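Local coordinates for putative riboflavin biosynthesis protein (PDB 3KY8) that probably acts as a 5-amino-6-(5-phosphoribosylamino)uracil reductase in riboflavin biosynthesis, at residues Ala59-Val64 / Pro85-Val90; Arg63-Val68 / Phe127-Ile132. All blocks are in the same frame, centred on the assembly; numbering follows the deposited sequence.

Overall arrangement
Contacts 1 and 2 share R63 and V64, the point where helix 57-63 gives way to strand 66-70, and their centres lie about 7 Å apart. Contact 1 ties the end of that helix to the loop before strand 90-93; contact 2 pairs strand 66-70 with strand 129-133. They meet directly: P89 O lies 2.9 Å from L67 N, a probable hydrogen bond, and L60 CD2 packs 3.6 Å from Y131 CE2. Y86 CE1 is likewise 3.6 Å from L67 CD2. Unidentified ligand atoms, probably from the crystallisation liquor, lie about 4 Å from the side chain of Y86 and likewise of Y131; whether they mark a functional site is not known.

Contact 1 of 2, residues Ala59-Val64 / Pro85-Val90; sequences ALMERV and PYSKPV
K88 and M61, a selenomethionine, run antiparallel, each passing the other across the contact. The lysine chain, bent at chi2 (-64°) and chi4, brings its ammonium to the carbonyls at the end of helix 57-63. K88 NZ donates to V64 O at a modelled 2.5 Å, short enough to be doubtful, almost in line with that C=O, and to M61 O at 2.8 Å, in the carbonyl plane; a third bond, to E62 O, is weak. V64 is the first residue to leave helical geometry, so the charge sits where the helix dipole would be expected to favour a cation. Alongside, the M61 chain folds at chi2 and chi3 until its methyl CE rests 3.8 Å from K88 CG and equally far from S87 N. The same methyl nears the Y86 ring at its edge, with Y86 CB 4.2 Å away. A methionine in place of K88 would probably leave the carbonyls of M61 and V64 without their shared donor and let the loop shift from the helix. Such a lysine, bonded to carbonyls at a helix C-terminus, joins helix 57-63 to the loop leading into strand 90-93 of the RibD C-terminal-type domain.

Contact 2 of 2, residues Arg63-Val68 / Phe127-Ile132; sequences RVDGLV and FNELYI
L67 and Y131 leave the same face of the sheet and run alongside one another, with L67 CG 3.3 Å from Y131 CD2 and the leucine methyls CD1 and CD2 each 3.6 Å from that same tyrosine atom. L67 CG comes at the ring obliquely. V64 adds CG1, which meets Y131 CB at 3.9 Å; M61 and L60 of helix 57-63 also pack on the tyrosine. On the other face V68 and I132 are neighbours, I132 CD1 touching V68 CB, and helix 135-143 covers both. Between these layers the strands pair in parallel, G66 with L130, L67 with Y131 and V68 with I132: Y131 N donates to G66 O, and V68 N to Y131 O. These are neighbouring strands in the parallel part of the domain's mixed beta sheet, with helices packed on its faces. Toward the strand starts, D65 N bonds E129 O at 2.7 Å. D65 CG stands anti to the carbonyl carbon (chi1 -63°), which carries OD2 to N128 N and E129 N, each at 3.0 Å and on opposite faces of the carboxylate. At the outer edge R63 and E129 cross nearly perpendicularly in a salt bridge: R63 NE to E129 OE2 is 3.0 Å and almost straight (173°), in the guanidinium plane but from above the carboxylate. Water 1 also bridges R63 NH2 and E129 OE2, while R63 NH1 pairs with E149.

Contact 1 of 2, residues Ala59-Val64 / Pro85-Val90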
loop_
_atom_site.group_PDB
_atom_site.type_symbol
_atom_site.label_atom_id
_atom_site.label_comp_id
_atom_site.label_asym_id
_atom_site.label_seq_id
_atom_site.Cartn_x
_atom_site.Cartn_y
_atom_site.Cartn_z
ATOM N N ALA A 59 21.163 -2.179 -10.697
ATOM C CA ALA A 59 21.339 -0.759 -10.978
ATOM C C ALA A 59 21.296 0.128 -9.681
ATOM O O ALA A 59 22.082 1.091 -9.531
ATOM C CB ALA A 59 20.316 -0.293 -12.014
ATOM N N LEU A 60 20.400 -0.201 -8.751
ATOM C CA LEU A 60 20.385 0.447 -7.461
ATOM C C LEU A 60 21.780 0.334 -6.811
ATOM O O LEU A 60 22.384 1.360 -6.405
ATOM C CB LEU A 60 19.318 -0.189 -6.574
ATOM C CG LEU A 60 19.248 0.321 -5.124
ATOM C CD1 LEU A 60 18.586 1.679 -5.091
ATOM C CD2 LEU A 60 18.487 -0.720 -4.291
HETATM N N MSE A 61 22.318 -0.888 -6.768
HETATM C CA MSE A 61 23.587 -1.150 -6.067
HETATM C C MSE A 61 24.774 -0.470 -6.711
HETATM O O MSE A 61 25.754 -0.119 -6.036
HETATM C CB MSE A 61 23.872 -2.642 -5.965
HETATM C CG MSE A 61 22.947 -3.330 -5.013
HETATM SE SE MSE A 61 22.787 -2.529 -3.235
HETATM C CE MSE A 61 24.670 -2.631 -2.727
ATOM N N GLU A 62 24.700 -0.297 -8.026
ATOM C CA GLU A 62 25.732 0.396 -8.738
ATOM C C GLU A 62 25.670 1.891 -8.434
ATOM O O GLU A 62 26.697 2.576 -8.440
ATOM C CB GLU A 62 25.578 0.162 -10.227
ATOM C CG GLU A 62 25.939 1.380 -11.050
ATOM C CD GLU A 62 26.705 1.035 -12.270
ATOM O OE1 GLU A 62 26.274 0.080 -12.976
ATOM O OE2 GLU A 62 27.727 1.734 -12.508
ATOM N N ARG A 63 24.465 2.396 -8.205
ATOM C CA ARG A 63 24.253 3.811 -7.950
ATOM C C ARG A 63 24.570 4.215 -6.515
ATOM O O ARG A 63 25.149 5.268 -6.259
ATOM C CB ARG A 63 22.803 4.197 -8.285
ATOM C CG ARG A 63 22.455 5.594 -7.855
ATOM C CD ARG A 63 21.024 5.944 -8.144
ATOM N NE ARG A 63 20.689 7.246 -7.571
ATOM C CZ ARG A 63 19.437 7.677 -7.350
ATOM N NH1 ARG A 63 18.384 6.924 -7.631
ATOM N NH2 ARG A 63 19.233 8.872 -6.823
ATOM N N VAL A 64 24.130 3.413 -5.563
ATOM C CA VAL A 64 24.286 3.797 -4.160
ATOM C C VAL A 64 25.718 3.627 -3.644
ATOM O O VAL A 64 26.491 2.813 -4.134
ATOM C CB VAL A 64 23.270 3.112 -3.245
ATOM C CG1 VAL A 64 21.842 3.454 -3.722
ATOM C CG2 VAL A 64 23.511 1.620 -3.142
ATOM N N PRO A 85 24.761 -10.344 0.115
ATOM C CA PRO A 85 24.319 -9.871 -1.191
ATOM C C PRO A 85 24.702 -8.477 -1.613
ATOM O O PRO A 85 24.344 -8.085 -2.732
ATOM C CB PRO A 85 22.812 -9.953 -1.072
ATOM C CG PRO A 85 22.543 -9.730 0.343
ATOM C CD PRO A 85 23.729 -10.150 1.139
ATOM N N TYR A 86 25.410 -7.738 -0.749
ATOM C CA TYR A 86 25.718 -6.307 -0.986
ATOM C C TYR A 86 27.159 -6.033 -1.306
ATOM O O TYR A 86 28.049 -6.459 -0.570
ATOM C CB TYR A 86 25.354 -5.484 0.215
ATOM C CG TYR A 86 23.997 -5.780 0.707
ATOM C CD1 TYR A 86 22.867 -5.400 -0.019
ATOM C CD2 TYR A 86 23.829 -6.456 1.906
ATOM C CE1 TYR A 86 21.615 -5.697 0.445
ATOM C CE2 TYR A 86 22.603 -6.759 2.376
ATOM C CZ TYR A 86 21.493 -6.388 1.649
ATOM O OH TYR A 86 20.279 -6.712 2.178
ATOM N N SER A 87 27.367 -5.303 -2.403
ATOM C CA SER A 87 28.672 -4.912 -2.876
ATOM C C SER A 87 29.156 -3.577 -2.293
ATOM O O SER A 87 30.285 -3.164 -2.575
ATOM C CB SER A 87 28.636 -4.804 -4.397
ATOM O OG SER A 87 27.734 -3.784 -4.772
ATOM N N LYS A 88 28.322 -2.923 -1.480
ATOM C CA LYS A 88 28.633 -1.619 -0.919
ATOM C C LYS A 88 28.507 -1.752 0.602
ATOM O O LYS A 88 27.845 -2.656 1.091
ATOM C CB LYS A 88 27.660 -0.536 -1.458
ATOM C CG LYS A 88 27.680 -0.274 -2.982
ATOM C CD LYS A 88 29.028 0.285 -3.528
ATOM C CE LYS A 88 28.972 0.414 -5.064
ATOM N NZ LYS A 88 27.997 1.440 -5.622
ATOM N N PRO A 89 29.128 -0.848 1.362
ATOM C CA PRO A 89 29.041 -0.957 2.810
ATOM C C PRO A 89 27.629 -0.860 3.343
ATOM O O PRO A 89 26.802 -0.099 2.815
ATOM C CB PRO A 89 29.829 0.254 3.293
ATOM C CG PRO A 89 30.630 0.692 2.131
ATOM C CD PRO A 89 29.905 0.322 0.946
ATOM N N VAL A 90 27.361 -1.607 4.406
ATOM C CA VAL A 90 26.085 -1.522 5.116
ATOM C C VAL A 90 26.350 -0.839 6.448
ATOM O O VAL A 90 27.061 -1.364 7.277
ATOM C CB VAL A 90 25.469 -2.896 5.385
ATOM C CG1 VAL A 90 24.296 -2.781 6.405
ATOM C CG2 VAL A 90 25.059 -3.566 4.093
#

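Contact 2 of 2, residues Arg63-Val68 / Phe127-Ile132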
loop_
_atom_site.group_PDB
_atom_site.type_symbol
_atom_site.label_atom_id
_atom_site.label_comp_id
_atom_site.label_asym_id
_atom_site.label_seq_id
_atom_site.Cartn_x
_atom_site.Cartn_y
_atom_site.Cartn_z
ATOM N N ARG A 63 24.465 2.396 -8.205
ATOM C CA ARG A 63 24.253 3.811 -7.950
ATOM C C ARG A 63 24.570 4.215 -6.515
ATOM O O ARG A 63 25.149 5.268 -6.259
ATOM C CB ARG A 63 22.803 4.197 -8.285
ATOM C CG ARG A 63 22.455 5.594 -7.855
ATOM C CD ARG A 63 21.024 5.944 -8.144
ATOM N NE ARG A 63 20.689 7.246 -7.571
ATOM C CZ ARG A 63 19.437 7.677 -7.350
ATOM N NH1 ARG A 63 18.384 6.924 -7.631
ATOM N NH2 ARG A 63 19.233 8.872 -6.823
ATOM N N VAL A 64 24.130 3.413 -5.563
ATOM C CA VAL A 64 24.286 3.797 -4.160
ATOM C C VAL A 64 25.718 3.627 -3.644
ATOM O O VAL A 64 26.491 2.813 -4.134
ATOM C CB VAL A 64 23.270 3.112 -3.245
ATOM C CG1 VAL A 64 21.842 3.454 -3.722
ATOM C CG2 VAL A 64 23.511 1.620 -3.142
ATOM N N ASP A 65 26.057 4.443 -2.662
ATOM C CA ASP A 65 27.374 4.412 -2.030
ATOM C C ASP A 65 27.398 3.507 -0.810
ATOM O O ASP A 65 28.467 3.068 -0.353
ATOM C CB ASP A 65 27.759 5.832 -1.621
ATOM C CG ASP A 65 27.889 6.745 -2.796
ATOM O OD1 ASP A 65 28.575 6.355 -3.725
ATOM O OD2 ASP A 65 27.318 7.841 -2.811
ATOM N N GLY A 66 26.214 3.222 -0.266
ATOM C CA GLY A 66 26.118 2.391 0.920
ATOM C C GLY A 66 24.663 2.220 1.235
ATOM O O GLY A 66 23.817 2.777 0.572
ATOM N N LEU A 67 24.403 1.447 2.264
ATOM C CA LEU A 67 23.078 1.144 2.750
ATOM C C LEU A 67 23.023 1.627 4.187
ATOM O O LEU A 67 24.034 1.576 4.889
ATOM C CB LEU A 67 22.838 -0.381 2.731
ATOM C CG LEU A 67 22.311 -1.112 1.476
ATOM C CD1 LEU A 67 23.342 -1.495 0.440
ATOM C CD2 LEU A 67 21.581 -2.397 1.880
ATOM N N VAL A 68 21.862 2.121 4.620
ATOM C CA VAL A 68 21.576 2.338 6.049
ATOM C C VAL A 68 20.429 1.386 6.381
ATOM O O VAL A 68 19.369 1.452 5.763
ATOM C CB VAL A 68 21.183 3.793 6.386
ATOM C CG1 VAL A 68 20.817 3.938 7.861
ATOM C CG2 VAL A 68 22.285 4.716 6.082
ATOM N N PHE A 127 29.639 9.239 1.026
ATOM C CA PHE A 127 28.506 8.325 0.931
ATOM C C PHE A 127 27.245 9.193 0.838
ATOM O O PHE A 127 26.606 9.521 1.821
ATOM C CB PHE A 127 28.468 7.372 2.147
ATOM C CG PHE A 127 29.707 6.528 2.298
ATOM C CD1 PHE A 127 29.890 5.380 1.519
ATOM C CD2 PHE A 127 30.707 6.887 3.191
ATOM C CE1 PHE A 127 31.044 4.608 1.649
ATOM C CE2 PHE A 127 31.835 6.111 3.344
ATOM C CZ PHE A 127 32.008 4.970 2.566
ATOM N N ASN A 128 26.942 9.593 -0.377
ATOM C CA ASN A 128 25.962 10.617 -0.681
ATOM C C ASN A 128 24.631 10.001 -1.101
ATOM O O ASN A 128 23.562 10.523 -0.764
ATOM C CB ASN A 128 26.489 11.508 -1.832
ATOM C CG ASN A 128 27.783 12.243 -1.482
ATOM O OD1 ASN A 128 28.703 12.346 -2.305
ATOM N ND2 ASN A 128 27.868 12.738 -0.274
ATOM N N GLU A 129 24.708 8.896 -1.832
ATOM C CA GLU A 129 23.524 8.149 -2.264
ATOM C C GLU A 129 23.395 6.888 -1.416
ATOM O O GLU A 129 24.228 5.994 -1.464
ATOM C CB GLU A 129 23.615 7.859 -3.773
ATOM C CG GLU A 129 23.329 9.133 -4.606
ATOM C CD GLU A 129 23.703 8.999 -6.069
ATOM O OE1 GLU A 129 24.891 8.693 -6.326
ATOM O OE2 GLU A 129 22.837 9.231 -6.970
ATOM N N LEU A 130 22.374 6.868 -0.568
ATOM C CA LEU A 130 22.202 5.825 0.428
ATOM C C LEU A 130 20.929 5.050 0.186
ATOM O O LEU A 130 19.882 5.625 -0.060
ATOM C CB LEU A 130 22.208 6.436 1.821
ATOM C CG LEU A 130 23.536 7.121 2.211
ATOM C CD1 LEU A 130 23.393 7.965 3.519
ATOM C CD2 LEU A 130 24.656 6.082 2.223
ATOM N N TYR A 131 21.053 3.735 0.251
ATOM C CA TYR A 131 19.932 2.801 0.121
ATOM C C TYR A 131 19.405 2.488 1.537
ATOM O O TYR A 131 20.021 1.762 2.302
ATOM C CB TYR A 131 20.425 1.580 -0.667
ATOM C CG TYR A 131 19.550 0.347 -0.683
ATOM C CD1 TYR A 131 18.174 0.415 -0.465
ATOM C CD2 TYR A 131 20.099 -0.886 -1.010
ATOM C CE1 TYR A 131 17.398 -0.716 -0.485
ATOM C CE2 TYR A 131 19.320 -2.018 -1.055
ATOM C CZ TYR A 131 17.976 -1.920 -0.798
ATOM O OH TYR A 131 17.229 -3.049 -0.829
ATOM N N ILE A 132 18.280 3.113 1.883
ATOM C CA ILE A 132 17.703 2.992 3.208
ATOM C C ILE A 132 16.794 1.756 3.235
ATOM O O ILE A 132 15.832 1.668 2.440
ATOM C CB ILE A 132 16.891 4.249 3.602
ATOM C CG1 ILE A 132 17.659 5.543 3.300
ATOM C CG2 ILE A 132 16.518 4.185 5.060
ATOM C CD1 ILE A 132 19.101 5.621 3.826
HETATM O O HOH W 1 21.200 11.272 -6.348
HETATM O O HOH W 2 27.794 9.550 -4.816
#